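Local coordinates for lipoteichoic acid primase (Listeria monocytogenes, PDB 4UOP), which is the extracellular catalytic domain of a sulfatase-family protein and binds a magnesium ion, at residues V115-F120 with R134-M139; S138-L143 with V170-F175; N146-A151 with N211-A216. All coordinates share one frame; numbering follows the deposited sequence.

Contact 1 of 3, residues V115-F120 with R134-M139; sequences VYTSTF and RVIPSM
Three groups grip OG1 of Thr117, while the CG2 methyl of the same side chain reaches across to Ile136. OG1 turns back into its own chain. There it bonds to Trp113 O, and it accepts from Thr119 N at 3.1 Å, which makes an ST turn. Thr119 OG1 also donates to Thr117 OG1, at 2.7 Å. These bonds fix the threonine's rotation and keep its methyl turned to Ile136. Thr117 CG2 meets CG2 of Ile136 at 3.8 Å, the two side chains slanting across each other.

The backbone N of Met139 donates to the backbone O of Tyr116 at 2.8 Å. It is the one direct hydrogen bond between 115-120 and 134-139. The bond is nearly straight, 163° at the hydrogen. Ser138 crowds the same oxygen, with its CB 3.4 Å from Tyr116 O. The acceptor belongs to the last turn of helix 107-117, which also carries the magnesium ligand Thr108. The donor is the first residue of helix 139-144.

Beside this bond the side chains of Val115 and Met139 run alongside each other and point the same way. The methionine chain starts out with CG anti to its backbone N and folds at its last torsion (chi3 62°). The fold brings the CE methyl of Met139 to 3.8 Å from CG1 of Val115. Met139 also packs on Met342 and Met346 of helix 341-348. A water lies 2.7 Å from Pro137 O.

The tie joins two helix ends by the polar groups that helices characteristically leave without partners of their own. Methyl contacts, Val115 with Met139 and Thr117 with Ile136, flank it. In this buried place a carbonyl of a last turn and an N-H of a first turn satisfy each other.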
loop_
_atom_site.group_PDB
_atom_site.type_symbol
_atom_site.label_atom_id
_atom_site.label_comp_id
_atom_site.label_asym_id
_atom_site.label_seq_id
_atom_site.Cartn_x
_atom_site.Cartn_y
_atom_site.Cartn_z
ATOM N N VAL B 115 -17.286 -2.902 4.399
ATOM C CA VAL B 115 -18.715 -3.111 4.496
ATOM C C VAL B 115 -19.066 -4.401 5.248
ATOM O O VAL B 115 -19.914 -4.385 6.153
ATOM C CB VAL B 115 -19.365 -3.058 3.098
ATOM C CG1 VAL B 115 -20.839 -3.416 3.164
ATOM C CG2 VAL B 115 -19.171 -1.664 2.512
ATOM N N TYR B 116 -18.412 -5.507 4.916
ATOM C CA TYR B 116 -18.771 -6.783 5.540
ATOM C C TYR B 116 -18.349 -6.869 7.020
ATOM O O TYR B 116 -19.058 -7.489 7.810
ATOM C CB TYR B 116 -18.173 -7.979 4.802
ATOM C CG TYR B 116 -18.461 -8.049 3.316
ATOM C CD1 TYR B 116 -19.620 -7.532 2.784
ATOM C CD2 TYR B 116 -17.557 -8.658 2.450
ATOM C CE1 TYR B 116 -19.864 -7.595 1.418
ATOM C CE2 TYR B 116 -17.789 -8.724 1.095
ATOM C CZ TYR B 116 -18.938 -8.184 0.581
ATOM O OH TYR B 116 -19.164 -8.233 -0.782
ATOM N N THR B 117 -17.195 -6.292 7.354
ATOM C CA THR B 117 -16.566 -6.508 8.663
ATOM C C THR B 117 -16.736 -5.355 9.645
ATOM O O THR B 117 -16.569 -5.565 10.854
ATOM C CB THR B 117 -15.040 -6.798 8.564
ATOM O OG1 THR B 117 -14.319 -5.615 8.182
ATOM C CG2 THR B 117 -14.763 -7.913 7.590
ATOM N N SER B 118 -17.030 -4.147 9.147
ATOM C CA SER B 118 -16.998 -2.941 9.967
ATOM C C SER B 118 -15.660 -2.804 10.709
ATOM O O SER B 118 -15.619 -2.406 11.879
ATOM C CB SER B 118 -18.183 -2.922 10.948
ATOM O OG SER B 118 -18.482 -1.608 11.371
ATOM N N THR B 119 -14.581 -3.198 10.049
ATOM C CA THR B 119 -13.221 -2.943 10.539
ATOM C C THR B 119 -12.485 -2.238 9.407
ATOM O O THR B 119 -12.897 -2.329 8.241
ATOM C CB THR B 119 -12.464 -4.237 10.932
ATOM O OG1 THR B 119 -12.177 -5.032 9.774
ATOM C CG2 THR B 119 -13.250 -5.054 11.900
ATOM N N PHE B 120 -11.396 -1.556 9.748
ATOM C CA PHE B 120 -10.643 -0.776 8.766
ATOM C C PHE B 120 -9.783 -1.657 7.875
ATOM O O PHE B 120 -9.219 -2.659 8.322
ATOM C CB PHE B 120 -9.776 0.274 9.470
ATOM C CG PHE B 120 -10.567 1.371 10.105
ATOM C CD1 PHE B 120 -11.019 2.436 9.354
ATOM C CD2 PHE B 120 -10.877 1.328 11.464
ATOM C CE1 PHE B 120 -11.757 3.452 9.938
ATOM C CE2 PHE B 120 -11.622 2.337 12.058
ATOM C CZ PHE B 120 -12.062 3.407 11.297
ATOM N N ARG B 134 -9.001 -16.669 8.239
ATOM C CA ARG B 134 -9.587 -16.471 9.558
ATOM C C ARG B 134 -11.091 -16.693 9.565
ATOM O O ARG B 134 -11.740 -16.726 8.512
ATOM C CB ARG B 134 -9.308 -15.059 10.084
ATOM C CG ARG B 134 -7.856 -14.604 10.024
ATOM C CD ARG B 134 -6.882 -15.590 10.652
ATOM N NE ARG B 134 -5.502 -15.116 10.489
ATOM C CZ ARG B 134 -4.823 -14.369 11.355
ATOM N NH1 ARG B 134 -5.349 -13.992 12.514
ATOM N NH2 ARG B 134 -3.585 -13.999 11.053
ATOM N N VAL B 135 -11.631 -16.863 10.766
ATOM C CA VAL B 135 -13.066 -16.849 10.981
ATOM C C VAL B 135 -13.392 -15.414 11.366
ATOM O O VAL B 135 -13.090 -14.963 12.478
ATOM C CB VAL B 135 -13.499 -17.809 12.107
ATOM C CG1 VAL B 135 -15.016 -17.804 12.267
ATOM C CG2 VAL B 135 -12.999 -19.220 11.820
ATOM N N ILE B 136 -14.010 -14.687 10.438
ATOM C CA ILE B 136 -14.202 -13.266 10.605
ATOM C C ILE B 136 -15.646 -12.945 10.961
ATOM O O ILE B 136 -16.545 -13.233 10.176
ATOM C CB ILE B 136 -13.801 -12.496 9.315
ATOM C CG1 ILE B 136 -12.379 -12.895 8.869
ATOM C CG2 ILE B 136 -13.856 -11.001 9.551
ATOM C CD1 ILE B 136 -11.970 -12.355 7.509
ATOM N N PRO B 137 -15.876 -12.336 12.144
ATOM C CA PRO B 137 -17.201 -11.828 12.446
ATOM C C PRO B 137 -17.616 -10.788 11.405
ATOM O O PRO B 137 -16.786 -9.997 10.959
ATOM C CB PRO B 137 -17.047 -11.191 13.827
ATOM C CG PRO B 137 -15.821 -11.821 14.408
ATOM C CD PRO B 137 -14.926 -12.060 13.235
ATOM N N SER B 138 -18.887 -10.793 11.028
ATOM C CA SER B 138 -19.293 -10.047 9.859
ATOM C C SER B 138 -20.783 -9.889 9.754
ATOM O O SER B 138 -21.559 -10.494 10.510
ATOM C CB SER B 138 -18.788 -10.753 8.608
ATOM O OG SER B 138 -19.598 -11.869 8.312
ATOM N N MET B 139 -21.178 -9.064 8.796
ATOM C CA MET B 139 -22.583 -8.855 8.483
ATOM C C MET B 139 -23.247 -10.125 7.958
ATOM O O MET B 139 -24.314 -10.490 8.448
ATOM C CB MET B 139 -22.744 -7.679 7.487
ATOM C CG MET B 139 -24.139 -7.509 6.920
ATOM S SD MET B 139 -24.537 -5.811 6.485
ATOM C CE MET B 139 -23.305 -5.491 5.216
HETATM O O HOH W 1 -15.270 -8.380 12.421
#

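Contact 2 of 3, residues S138-L143 with V170-F175; sequences SMPRLL and VGFDKF
Two helix caps meet here. Ser138 is the N-cap of helix 139-144, and Gly171 is the first residue to leave helical angles after helix 163-169. Ser138 OG accepts from Arg141 N at 3.0 Å, with 161° at the hydrogen, and so caps the first turn. The same oxygen donates across the contact to Val170 O. The modelled length of 2.4 Å is very short, and its exact value is doubtful.

Gly171 has positive phi, and two bonds run back into the last turn of its helix, a Schellman motif. Its CA lies over one face of the Arg141 guanidinium, 3.7 Å above the plane and toward the rim. Arg141 reaches this place with an extended start and a bend at chi3 (-56°). Its NE bonds to Ile136 O, which holds the flat group beside the glycine. NH2 has a further, weak bond to Ala169 O.

Next to Arg141 in the helix, Pro140 sits on the Phe172 ring. Pro140 CG is 3.9 Å from the centroid of the Phe172 ring and 11° off the normal, a CH-pi contact over the middle of the face. The edge-to-face pairing of Phe172 with Tyr116 adds a second aromatic contact to this ring. Pro140 CG also lies 3.6 Å from Val170 O. A water donates to both Pro140 O, at 2.9 Å, and Gly171 O, at 2.8 Å, and bridges the backbones.

A serine N-cap is thus docked against a glycine-ended Schellman cap, just where the chain turns into strand 174-176 of the mixed sheet.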
loop_
_atom_site.group_PDB
_atom_site.type_symbol
_atom_site.label_atom_id
_atom_site.label_comp_id
_atom_site.label_asym_id
_atom_site.label_seq_id
_atom_site.Cartn_x
_atom_site.Cartn_y
_atom_site.Cartn_z
ATOM N N SER B 138 -18.887 -10.793 11.028
ATOM C CA SER B 138 -19.293 -10.047 9.859
ATOM C C SER B 138 -20.783 -9.889 9.754
ATOM O O SER B 138 -21.559 -10.494 10.510
ATOM C CB SER B 138 -18.788 -10.753 8.608
ATOM O OG SER B 138 -19.598 -11.869 8.312
ATOM N N MET B 139 -21.178 -9.064 8.796
ATOM C CA MET B 139 -22.583 -8.855 8.483
ATOM C C MET B 139 -23.247 -10.125 7.958
ATOM O O MET B 139 -24.314 -10.490 8.448
ATOM C CB MET B 139 -22.744 -7.679 7.487
ATOM C CG MET B 139 -24.139 -7.509 6.920
ATOM S SD MET B 139 -24.537 -5.811 6.485
ATOM C CE MET B 139 -23.305 -5.491 5.216
ATOM N N PRO B 140 -22.654 -10.793 6.937
ATOM C CA PRO B 140 -23.285 -12.036 6.480
ATOM C C PRO B 140 -23.329 -13.134 7.553
ATOM O O PRO B 140 -24.305 -13.873 7.633
ATOM C CB PRO B 140 -22.421 -12.470 5.283
ATOM C CG PRO B 140 -21.204 -11.632 5.333
ATOM C CD PRO B 140 -21.565 -10.377 6.040
ATOM N N ARG B 141 -22.301 -13.221 8.381
ATOM C CA ARG B 141 -22.287 -14.211 9.443
ATOM C C ARG B 141 -23.401 -13.927 10.455
ATOM O O ARG B 141 -24.158 -14.830 10.820
ATOM C CB ARG B 141 -20.924 -14.239 10.131
ATOM C CG ARG B 141 -20.787 -15.326 11.180
ATOM C CD ARG B 141 -19.388 -15.333 11.809
ATOM N NE ARG B 141 -18.326 -15.461 10.808
ATOM C CZ ARG B 141 -17.981 -16.593 10.198
ATOM N NH1 ARG B 141 -18.598 -17.746 10.468
ATOM N NH2 ARG B 141 -17.010 -16.580 9.300
ATOM N N LEU B 142 -23.531 -12.676 10.879
ATOM C CA LEU B 142 -24.577 -12.300 11.817
ATOM C C LEU B 142 -25.968 -12.508 11.213
ATOM O O LEU B 142 -26.876 -12.970 11.886
ATOM C CB LEU B 142 -24.403 -10.854 12.274
ATOM C CG LEU B 142 -25.402 -10.318 13.298
ATOM C CD1 LEU B 142 -25.461 -11.215 14.527
ATOM C CD2 LEU B 142 -25.003 -8.906 13.688
ATOM N N LEU B 143 -26.153 -12.161 9.942
ATOM C CA LEU B 143 -27.445 -12.368 9.305
ATOM C C LEU B 143 -27.779 -13.851 9.171
ATOM O O LEU B 143 -28.942 -14.243 9.312
ATOM C CB LEU B 143 -27.517 -11.659 7.947
ATOM C CG LEU B 143 -27.574 -10.133 8.031
ATOM C CD1 LEU B 143 -27.517 -9.531 6.630
ATOM C CD2 LEU B 143 -28.812 -9.665 8.781
ATOM N N VAL B 170 -15.715 -14.645 5.814
ATOM C CA VAL B 170 -16.740 -13.783 6.415
ATOM C C VAL B 170 -18.087 -14.470 6.552
ATOM O O VAL B 170 -19.023 -13.884 7.075
ATOM C CB VAL B 170 -16.915 -12.411 5.696
ATOM C CG1 VAL B 170 -15.669 -11.568 5.858
ATOM C CG2 VAL B 170 -17.279 -12.570 4.222
ATOM N N GLY B 171 -18.194 -15.706 6.080
ATOM C CA GLY B 171 -19.378 -16.511 6.330
ATOM C C GLY B 171 -20.521 -16.315 5.352
ATOM O O GLY B 171 -21.661 -16.569 5.709
ATOM N N PHE B 172 -20.233 -15.889 4.117
ATOM C CA PHE B 172 -21.232 -15.969 3.064
ATOM C C PHE B 172 -21.552 -17.449 2.833
ATOM O O PHE B 172 -20.636 -18.271 2.763
ATOM C CB PHE B 172 -20.761 -15.318 1.741
ATOM C CG PHE B 172 -21.001 -13.826 1.661
ATOM C CD1 PHE B 172 -22.283 -13.325 1.496
ATOM C CD2 PHE B 172 -19.951 -12.931 1.713
ATOM C CE1 PHE B 172 -22.515 -11.972 1.432
ATOM C CE2 PHE B 172 -20.170 -11.563 1.634
ATOM C CZ PHE B 172 -21.456 -11.084 1.490
ATOM N N ASP B 173 -22.828 -17.785 2.694
ATOM C CA ASP B 173 -23.221 -19.170 2.360
ATOM C C ASP B 173 -22.719 -19.572 0.972
ATOM O O ASP B 173 -22.289 -20.718 0.759
ATOM C CB ASP B 173 -24.740 -19.331 2.383
ATOM C CG ASP B 173 -25.311 -19.293 3.783
ATOM O OD1 ASP B 173 -24.743 -19.947 4.675
ATOM O OD2 ASP B 173 -26.330 -18.613 3.986
ATOM N N LYS B 174 -22.801 -18.636 0.032
ATOM C CA LYS B 174 -22.396 -18.874 -1.355
ATOM C C LYS B 174 -21.806 -17.630 -1.982
ATOM O O LYS B 174 -22.144 -16.514 -1.593
ATOM C CB LYS B 174 -23.606 -19.238 -2.225
ATOM C CG LYS B 174 -24.235 -20.565 -1.926
ATOM C CD LYS B 174 -25.331 -20.853 -2.926
ATOM C CE LYS B 174 -26.039 -22.148 -2.583
ATOM N NZ LYS B 174 -27.240 -22.319 -3.436
ATOM N N PHE B 175 -20.948 -17.824 -2.980
ATOM C CA PHE B 175 -20.591 -16.738 -3.879
ATOM C C PHE B 175 -20.756 -17.219 -5.301
ATOM O O PHE B 175 -20.477 -18.380 -5.621
ATOM C CB PHE B 175 -19.182 -16.193 -3.617
ATOM C CG PHE B 175 -18.089 -17.193 -3.800
ATOM C CD1 PHE B 175 -17.529 -17.394 -5.047
ATOM C CD2 PHE B 175 -17.609 -17.916 -2.722
ATOM C CE1 PHE B 175 -16.520 -18.330 -5.227
ATOM C CE2 PHE B 175 -16.596 -18.858 -2.892
ATOM C CZ PHE B 175 -16.051 -19.049 -4.150
HETATM O O HOH W 2 -24.416 -16.391 6.195
#

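Contact 3 of 3, residues N146-A151 with N211-A216; sequences NDYKTA and NQKFYA
Lys213 sets CE over one face of the Tyr148 ring. CE is 4.0 Å from the centroid, a CH-pi contact displaced toward the rim. A bend at chi3 (-49°) carries NZ on to Asn146 O, where it donates at 2.8 Å. Asp147 OD2 is 4.5 Å from NZ, near but beyond a salt bridge. Tyr148 OH bonds to Lys58 O, so the ring is held at its far end as well.

Gln212 folds at chi2 (60°), which brings NE2 to the O of Lys213 at 2.9 Å. That oxygen also accepts Lys149 N, at 3.0 Å. The Gln212 and Lys149 side chains cross at about a right angle, with CG of Lys149 3.3 Å from CD of Gln212. Farther along, Thr150 CG2 touches the edge of the Tyr215 ring, 4.1 Å from CD2.

The parallel strands are joined by Tyr215 N to Lys149 O, 2.9 Å, and by Ala151 N to Tyr215 O. Strand 214-219 lies between 149-153 and 59-65. Thr150 and Tyr215 face helix 139-144, while Phe214 and Ala216 pack against helix 193-209 on the opposite face of the sheet.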
loop_
_atom_site.group_PDB
_atom_site.type_symbol
_atom_site.label_atom_id
_atom_site.label_comp_id
_atom_site.label_asym_id
_atom_site.label_seq_id
_atom_site.Cartn_x
_atom_site.Cartn_y
_atom_site.Cartn_z
ATOM N N ASN B 146 -29.615 -15.140 11.938
ATOM C CA ASN B 146 -30.951 -14.590 12.015
ATOM C C ASN B 146 -31.811 -15.004 10.834
ATOM O O ASN B 146 -32.669 -14.249 10.390
ATOM C CB ASN B 146 -30.844 -13.076 12.131
ATOM C CG ASN B 146 -30.355 -12.635 13.504
ATOM O OD1 ASN B 146 -31.167 -12.408 14.388
ATOM N ND2 ASN B 146 -29.039 -12.520 13.691
ATOM N N ASP B 147 -31.570 -16.216 10.344
ATOM C CA ASP B 147 -32.405 -16.868 9.345
ATOM C C ASP B 147 -32.313 -16.246 7.958
ATOM O O ASP B 147 -33.255 -16.371 7.176
ATOM C CB ASP B 147 -33.880 -16.910 9.783
ATOM C CG ASP B 147 -34.068 -17.616 11.111
ATOM O OD1 ASP B 147 -34.079 -18.862 11.108
ATOM O OD2 ASP B 147 -34.177 -16.925 12.145
ATOM N N TYR B 148 -31.189 -15.596 7.660
ATOM C CA TYR B 148 -30.898 -15.153 6.296
ATOM C C TYR B 148 -29.961 -16.160 5.635
ATOM O O TYR B 148 -28.999 -16.611 6.251
ATOM C CB TYR B 148 -30.227 -13.772 6.276
ATOM C CG TYR B 148 -31.138 -12.616 6.652
ATOM C CD1 TYR B 148 -31.527 -12.401 7.961
ATOM C CD2 TYR B 148 -31.613 -11.742 5.689
ATOM C CE1 TYR B 148 -32.386 -11.355 8.306
ATOM C CE2 TYR B 148 -32.451 -10.688 6.018
ATOM C CZ TYR B 148 -32.843 -10.500 7.330
ATOM O OH TYR B 148 -33.690 -9.468 7.662
ATOM N N LYS B 149 -30.251 -16.504 4.385
ATOM C CA LYS B 149 -29.274 -17.120 3.498
ATOM C C LYS B 149 -28.534 -15.966 2.827
ATOM O O LYS B 149 -29.149 -14.968 2.476
ATOM C CB LYS B 149 -29.951 -17.985 2.439
ATOM C CG LYS B 149 -30.586 -19.257 2.989
ATOM C CD LYS B 149 -29.539 -20.213 3.508
ATOM C CE LYS B 149 -30.147 -21.541 3.928
ATOM N NZ LYS B 149 -29.065 -22.450 4.388
ATOM N N THR B 150 -27.216 -16.096 2.694
ATOM C CA THR B 150 -26.369 -14.986 2.288
ATOM C C THR B 150 -25.566 -15.370 1.047
ATOM O O THR B 150 -25.073 -16.504 0.933
ATOM C CB THR B 150 -25.441 -14.543 3.439
ATOM O OG1 THR B 150 -24.537 -15.594 3.779
ATOM C CG2 THR B 150 -26.261 -14.174 4.686
ATOM N N ALA B 151 -25.470 -14.448 0.096
ATOM C CA ALA B 151 -24.731 -14.711 -1.139
ATOM C C ALA B 151 -24.126 -13.425 -1.658
ATOM O O ALA B 151 -24.676 -12.342 -1.452
ATOM C CB ALA B 151 -25.631 -15.335 -2.201
ATOM N N ASN B 211 -40.205 -17.966 0.710
ATOM C CA ASN B 211 -40.121 -17.416 2.061
ATOM C C ASN B 211 -38.770 -17.599 2.719
ATOM O O ASN B 211 -38.694 -17.797 3.934
ATOM C CB ASN B 211 -41.207 -18.028 2.964
ATOM C CG ASN B 211 -42.444 -17.186 3.031
ATOM O OD1 ASN B 211 -42.649 -16.283 2.217
ATOM N ND2 ASN B 211 -43.296 -17.479 4.010
ATOM N N GLN B 212 -37.703 -17.536 1.927
ATOM C CA GLN B 212 -36.363 -17.605 2.476
ATOM C C GLN B 212 -35.803 -16.198 2.537
ATOM O O GLN B 212 -35.475 -15.608 1.507
ATOM C CB GLN B 212 -35.473 -18.498 1.622
ATOM C CG GLN B 212 -34.010 -18.512 2.057
ATOM C CD GLN B 212 -33.836 -19.018 3.482
ATOM O OE1 GLN B 212 -33.959 -20.219 3.739
ATOM N NE2 GLN B 212 -33.538 -18.107 4.414
ATOM N N LYS B 213 -35.708 -15.638 3.736
ATOM C CA LYS B 213 -35.095 -14.325 3.885
ATOM C C LYS B 213 -33.678 -14.424 3.341
ATOM O O LYS B 213 -32.977 -15.412 3.615
ATOM C CB LYS B 213 -35.028 -13.907 5.344
ATOM C CG LYS B 213 -36.355 -13.549 5.985
ATOM C CD LYS B 213 -36.133 -12.903 7.341
ATOM C CE LYS B 213 -35.167 -13.709 8.188
ATOM N NZ LYS B 213 -35.231 -13.338 9.623
ATOM N N PHE B 214 -33.252 -13.411 2.584
ATOM C CA PHE B 214 -31.934 -13.447 1.970
ATOM C C PHE B 214 -31.221 -12.100 2.079
ATOM O O PHE B 214 -31.855 -11.039 2.175
ATOM C CB PHE B 214 -32.031 -13.889 0.496
ATOM C CG PHE B 214 -32.825 -12.950 -0.379
ATOM C CD1 PHE B 214 -32.229 -11.860 -0.972
ATOM C CD2 PHE B 214 -34.181 -13.164 -0.600
ATOM C CE1 PHE B 214 -32.955 -10.999 -1.774
ATOM C CE2 PHE B 214 -34.909 -12.317 -1.396
ATOM C CZ PHE B 214 -34.302 -11.219 -1.984
ATOM N N TYR B 215 -29.897 -12.182 2.107
ATOM C CA TYR B 215 -29.011 -11.054 1.900
ATOM C C TYR B 215 -28.234 -11.351 0.633
ATOM O O TYR B 215 -27.529 -12.371 0.552
ATOM C CB TYR B 215 -28.072 -10.870 3.105
ATOM C CG TYR B 215 -26.827 -10.029 2.871
ATOM C CD1 TYR B 215 -26.844 -8.922 2.030
ATOM C CD2 TYR B 215 -25.637 -10.329 3.535
ATOM C CE1 TYR B 215 -25.700 -8.147 1.825
ATOM C CE2 TYR B 215 -24.502 -9.554 3.359
ATOM C CZ TYR B 215 -24.532 -8.481 2.479
ATOM O OH TYR B 215 -23.400 -7.721 2.293
ATOM N N ALA B 216 -28.388 -10.486 -0.366
ATOM C CA ALA B 216 -27.617 -10.569 -1.605
ATOM C C ALA B 216 -26.730 -9.333 -1.751
ATOM O O ALA B 216 -27.215 -8.197 -1.646
ATOM C CB ALA B 216 -28.560 -10.686 -2.781
HETATM O O HOH W 3 -35.931 -17.046 6.345
#

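In the fold
Contacts 1 and 2 are buried and share Ser138 and Met139, so the start of helix 139-144 is held by two neighbours at once. Contact 3 is partly buried, with lysine, aspartate and glutamine at its outer end. Its chemistry is regular parallel strand pairing. Contact 1 has one backbone bond; contact 2 has a serine hydroxyl and a bridging water. Contacts 2 and 3 meet where Asp173 OD2 bonds to Thr150 N, beside the pairing of strands 174-176 and 149-153. Tyr215 of contact 3 packs on Tyr116 and Met139 of contact 1. Helix 139-144 thus packs on Tyr148, Thr150 and Tyr215, side chains of the sheet pairing in contact 3.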